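Local coordinates for vivid PAS protein VVD (PDB 3D72) that senses blue light through a flavin held in its LOV domain, a kind of PAS domain, and forms a rapidly exchanging dimer on light activation, at residues A[111-116]-A[123-128]. The protein carries 1 engineered substitution. Sequence-based numbering, arbitrary orientation.
With FAD (flavin-adenine dinucleotide), chain C.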
loop_
_atom_site.group_PDB
_atom_site.type_symbol
_atom_site.label_atom_id
_atom_site.label_comp_id
_atom_site.label_asym_id
_atom_site.label_seq_id
_atom_site.Cartn_x
_atom_site.Cartn_y
_atom_site.Cartn_z
ATOM N N GLN A 111 2.164 -0.882 20.566
ATOM C CA GLN A 111 1.686 0.479 20.465
ATOM C C GLN A 111 1.855 1.084 21.849
ATOM O O GLN A 111 1.405 0.510 22.839
ATOM C CB GLN A 111 0.216 0.455 20.046
ATOM C CG GLN A 111 -0.320 1.734 19.470
ATOM C CD GLN A 111 -1.629 1.504 18.724
ATOM O OE1 GLN A 111 -1.694 1.615 17.495
ATOM N NE2 GLN A 111 -2.674 1.163 19.467
ATOM N N VAL A 112 2.525 2.228 21.921
ATOM C CA VAL A 112 2.757 2.882 23.204
ATOM C C VAL A 112 2.771 4.394 23.086
ATOM O O VAL A 112 2.800 4.943 21.992
ATOM C CB VAL A 112 4.122 2.462 23.820
ATOM C CG1 VAL A 112 4.213 0.950 23.927
ATOM C CG2 VAL A 112 5.269 3.015 22.979
ATOM N N GLU A 113 2.691 5.063 24.233
ATOM C CA GLU A 113 2.798 6.508 24.275
ATOM C C GLU A 113 4.135 6.711 24.973
ATOM O O GLU A 113 4.364 6.167 26.054
ATOM C CB GLU A 113 1.682 7.149 25.099
ATOM C CG GLU A 113 0.344 7.211 24.397
ATOM C CD GLU A 113 -0.504 8.341 24.928
ATOM O OE1 GLU A 113 -0.493 8.542 26.158
ATOM O OE2 GLU A 113 -1.176 9.024 24.124
ATOM N N VAL A 114 5.026 7.467 24.349
ATOM C CA VAL A 114 6.335 7.694 24.937
ATOM C C VAL A 114 6.720 9.159 24.862
ATOM O O VAL A 114 6.462 9.835 23.869
ATOM C CB VAL A 114 7.425 6.836 24.223
ATOM C CG1 VAL A 114 7.524 7.212 22.758
ATOM C CG2 VAL A 114 8.775 7.027 24.910
ATOM N N VAL A 115 7.321 9.660 25.934
ATOM C CA VAL A 115 7.750 11.043 25.947
ATOM C C VAL A 115 8.965 11.171 25.039
ATOM O O VAL A 115 9.926 10.419 25.175
ATOM C CB VAL A 115 8.121 11.504 27.372
ATOM C CG1 VAL A 115 8.742 12.892 27.321
ATOM C CG2 VAL A 115 6.875 11.525 28.243
ATOM N N ASN A 116 8.894 12.111 24.100
ATOM C CA ASN A 116 9.974 12.374 23.154
ATOM C C ASN A 116 10.260 13.869 23.102
ATOM O O ASN A 116 9.504 14.691 23.635
ATOM C CB ASN A 116 9.603 11.889 21.739
ATOM C CG ASN A 116 9.865 10.391 21.519
ATOM O OD1 ASN A 116 9.680 9.887 20.410
ATOM N ND2 ASN A 116 10.298 9.687 22.560
ATOM N N ARG A 123 9.244 19.180 24.341
ATOM C CA ARG A 123 8.711 17.910 24.818
ATOM C C ARG A 123 7.338 17.618 24.223
ATOM O O ARG A 123 6.494 18.508 24.104
ATOM C CB ARG A 123 8.583 17.939 26.344
ATOM C CG ARG A 123 7.824 16.763 26.941
ATOM C CD ARG A 123 7.593 16.967 28.430
ATOM N NE ARG A 123 6.742 15.934 29.020
ATOM C CZ ARG A 123 7.153 15.076 29.946
ATOM N NH1 ARG A 123 8.403 15.122 30.390
ATOM N NH2 ARG A 123 6.321 14.170 30.430
ATOM N N PHE A 124 7.123 16.366 23.842
ATOM C CA PHE A 124 5.832 15.954 23.315
ATOM C C PHE A 124 5.593 14.483 23.602
ATOM O O PHE A 124 6.527 13.736 23.904
ATOM C CB PHE A 124 5.708 16.239 21.806
ATOM C CG PHE A 124 6.538 15.346 20.917
ATOM C CD1 PHE A 124 7.884 15.618 20.686
ATOM C CD2 PHE A 124 5.955 14.255 20.278
ATOM C CE1 PHE A 124 8.636 14.819 19.822
ATOM C CE2 PHE A 124 6.697 13.451 19.413
ATOM C CZ PHE A 124 8.037 13.730 19.186
ATOM N N VAL A 125 4.328 14.079 23.556
ATOM C CA VAL A 125 3.974 12.687 23.775
ATOM C C VAL A 125 3.794 12.089 22.390
ATOM O O VAL A 125 2.967 12.545 21.601
ATOM C CB VAL A 125 2.665 12.545 24.575
ATOM C CG1 VAL A 125 2.390 11.074 24.863
ATOM C CG2 VAL A 125 2.769 13.333 25.880
ATOM N N ASN A 126 4.593 11.070 22.098
ATOM C CA ASN A 126 4.571 10.401 20.808
ATOM C C ASN A 126 3.771 9.109 20.907
ATOM O O ASN A 126 4.105 8.227 21.695
ATOM C CB ASN A 126 6.022 10.098 20.404
ATOM C CG ASN A 126 6.168 9.602 18.978
ATOM O OD1 ASN A 126 5.204 9.205 18.327
ATOM N ND2 ASN A 126 7.411 9.606 18.490
ATOM N N PHE A 127 2.691 9.014 20.133
ATOM C CA PHE A 127 1.880 7.802 20.093
ATOM C C PHE A 127 2.558 6.974 18.999
ATOM O O PHE A 127 2.423 7.261 17.808
ATOM C CB PHE A 127 0.437 8.132 19.701
ATOM C CG PHE A 127 -0.434 6.922 19.501
ATOM C CD1 PHE A 127 -1.220 6.805 18.356
ATOM C CD2 PHE A 127 -0.479 5.904 20.451
ATOM C CE1 PHE A 127 -2.028 5.687 18.152
ATOM C CE2 PHE A 127 -1.289 4.777 20.255
ATOM C CZ PHE A 127 -2.066 4.677 19.102
ATOM N N LEU A 128 3.279 5.947 19.425
ATOM C CA LEU A 128 4.057 5.101 18.533
ATOM C C LEU A 128 3.522 3.695 18.284
ATOM O O LEU A 128 3.119 3.009 19.209
ATOM C CB LEU A 128 5.466 5.001 19.113
ATOM C CG LEU A 128 6.512 4.131 18.429
ATOM C CD1 LEU A 128 6.933 4.760 17.116
ATOM C CD2 LEU A 128 7.700 3.981 19.375
HETATM P PA FAD C . 17.182 -0.317 26.565
HETATM O O1A FAD C . 18.191 0.709 26.187
HETATM O O2A FAD C . 17.673 -1.676 26.895
HETATM O O5B FAD C . 16.324 0.262 27.768
HETATM C C5B FAD C . 15.263 -0.467 28.418
HETATM C C4B FAD C . 14.878 0.307 29.675
HETATM O O4B FAD C . 13.868 -0.465 30.348
HETATM C C3B FAD C . 16.025 0.549 30.679
HETATM O O3B FAD C . 16.206 1.892 31.045
HETATM C C2B FAD C . 15.714 -0.350 31.870
HETATM O O2B FAD C . 16.005 0.144 33.151
HETATM C C1B FAD C . 14.246 -0.751 31.702
HETATM N N9A FAD C . 13.985 -2.164 31.902
HETATM C C8A FAD C . 14.504 -3.221 31.208
HETATM N N7A FAD C . 14.094 -4.397 31.624
HETATM C C5A FAD C . 13.263 -4.092 32.688
HETATM C C6A FAD C . 12.491 -4.928 33.571
HETATM N N6A FAD C . 12.508 -6.261 33.471
HETATM N N1A FAD C . 11.747 -4.325 34.542
HETATM C C2A FAD C . 11.755 -2.966 34.618
HETATM N N3A FAD C . 12.427 -2.083 33.843
HETATM C C4A FAD C . 13.189 -2.750 32.872
HETATM N N1 FAD C . 11.490 5.240 20.370
HETATM C C2 FAD C . 11.109 6.522 20.603
HETATM O O2 FAD C . 11.288 7.081 21.700
HETATM N N3 FAD C . 10.471 7.248 19.584
HETATM C C4 FAD C . 10.207 6.765 18.302
HETATM O O4 FAD C . 9.621 7.493 17.468
HETATM C C4X FAD C . 10.594 5.428 18.072
HETATM N N5 FAD C . 10.374 4.869 16.800
HETATM C C5X FAD C . 10.772 3.560 16.594
HETATM C C6 FAD C . 10.557 2.973 15.309
HETATM C C7 FAD C . 10.959 1.690 15.024
HETATM C C7M FAD C . 10.658 1.148 13.620
HETATM C C8 FAD C . 11.650 0.923 15.994
HETATM C C8M FAD C . 12.142 -0.487 15.736
HETATM C C9 FAD C . 11.873 1.492 17.300
HETATM C C9A FAD C . 11.456 2.796 17.618
HETATM N N10 FAD C . 11.653 3.404 18.924
HETATM C C10 FAD C . 11.269 4.712 19.118
HETATM C "C1'" FAD C . 12.274 2.671 20.063
HETATM C "C2'" FAD C . 13.772 2.620 20.235
HETATM O "O2'" FAD C . 14.379 2.521 18.942
HETATM C "C3'" FAD C . 14.088 1.426 21.167
HETATM O "O3'" FAD C . 13.621 0.229 20.546
HETATM C "C4'" FAD C . 13.408 1.558 22.571
HETATM O "O4'" FAD C . 13.957 2.671 23.251
HETATM C "C5'" FAD C . 13.566 0.295 23.435
HETATM O "O5'" FAD C . 14.812 -0.372 23.175
HETATM P P FAD C . 16.182 0.071 23.842
HETATM O O1P FAD C . 17.236 -0.574 23.054
HETATM O O2P FAD C . 16.258 1.549 23.948
HETATM O O3P FAD C . 16.207 -0.536 25.327
HETATM O O HOH W 1 -0.041 11.164 21.895
#
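The antiparallel hairpin of strands 110-117 and 123-134, at one side of the PAS-fold sheet of this LOV photoreceptor, pairs V112 with L128, V114 with N126 and N116 with F124 through six backbone hydrogen bonds. Of these, V114, N116, N126 and L128 line the flavin pocket. N116 reads the flavin's pyrimidine edge: its OD1 accepts a nearly straight bond from FAD N3 (2.9 Å, 173°), while its ND2 donates to FAD O2 (2.9 Å). N116 OD1 takes a second bond, from N126 ND2 at 3.0 Å, the donor standing above the carbonyl plane and the two amides turned almost perpendicular (82°). ND2 also reaches back to V115 O, so each end of the N116 amide has two hydrogen-bond partners, which settles its flip. A leucine here would probably leave FAD N3 and O2 without these mates and N126 ND2 without this acceptor. N116 CB sits over the face of the F124 ring, a CH-pi contact 3.9 Å from the ring centroid. With CG anti to its backbone N (178°), L128 turns both methyls to the flavin, CD1 3.5 Å from FAD N5 and CD2 near C4X. On the other sheet face, V115 CG1 lies 3.7 Å above the plane of the R123 guanidinium, over its centre.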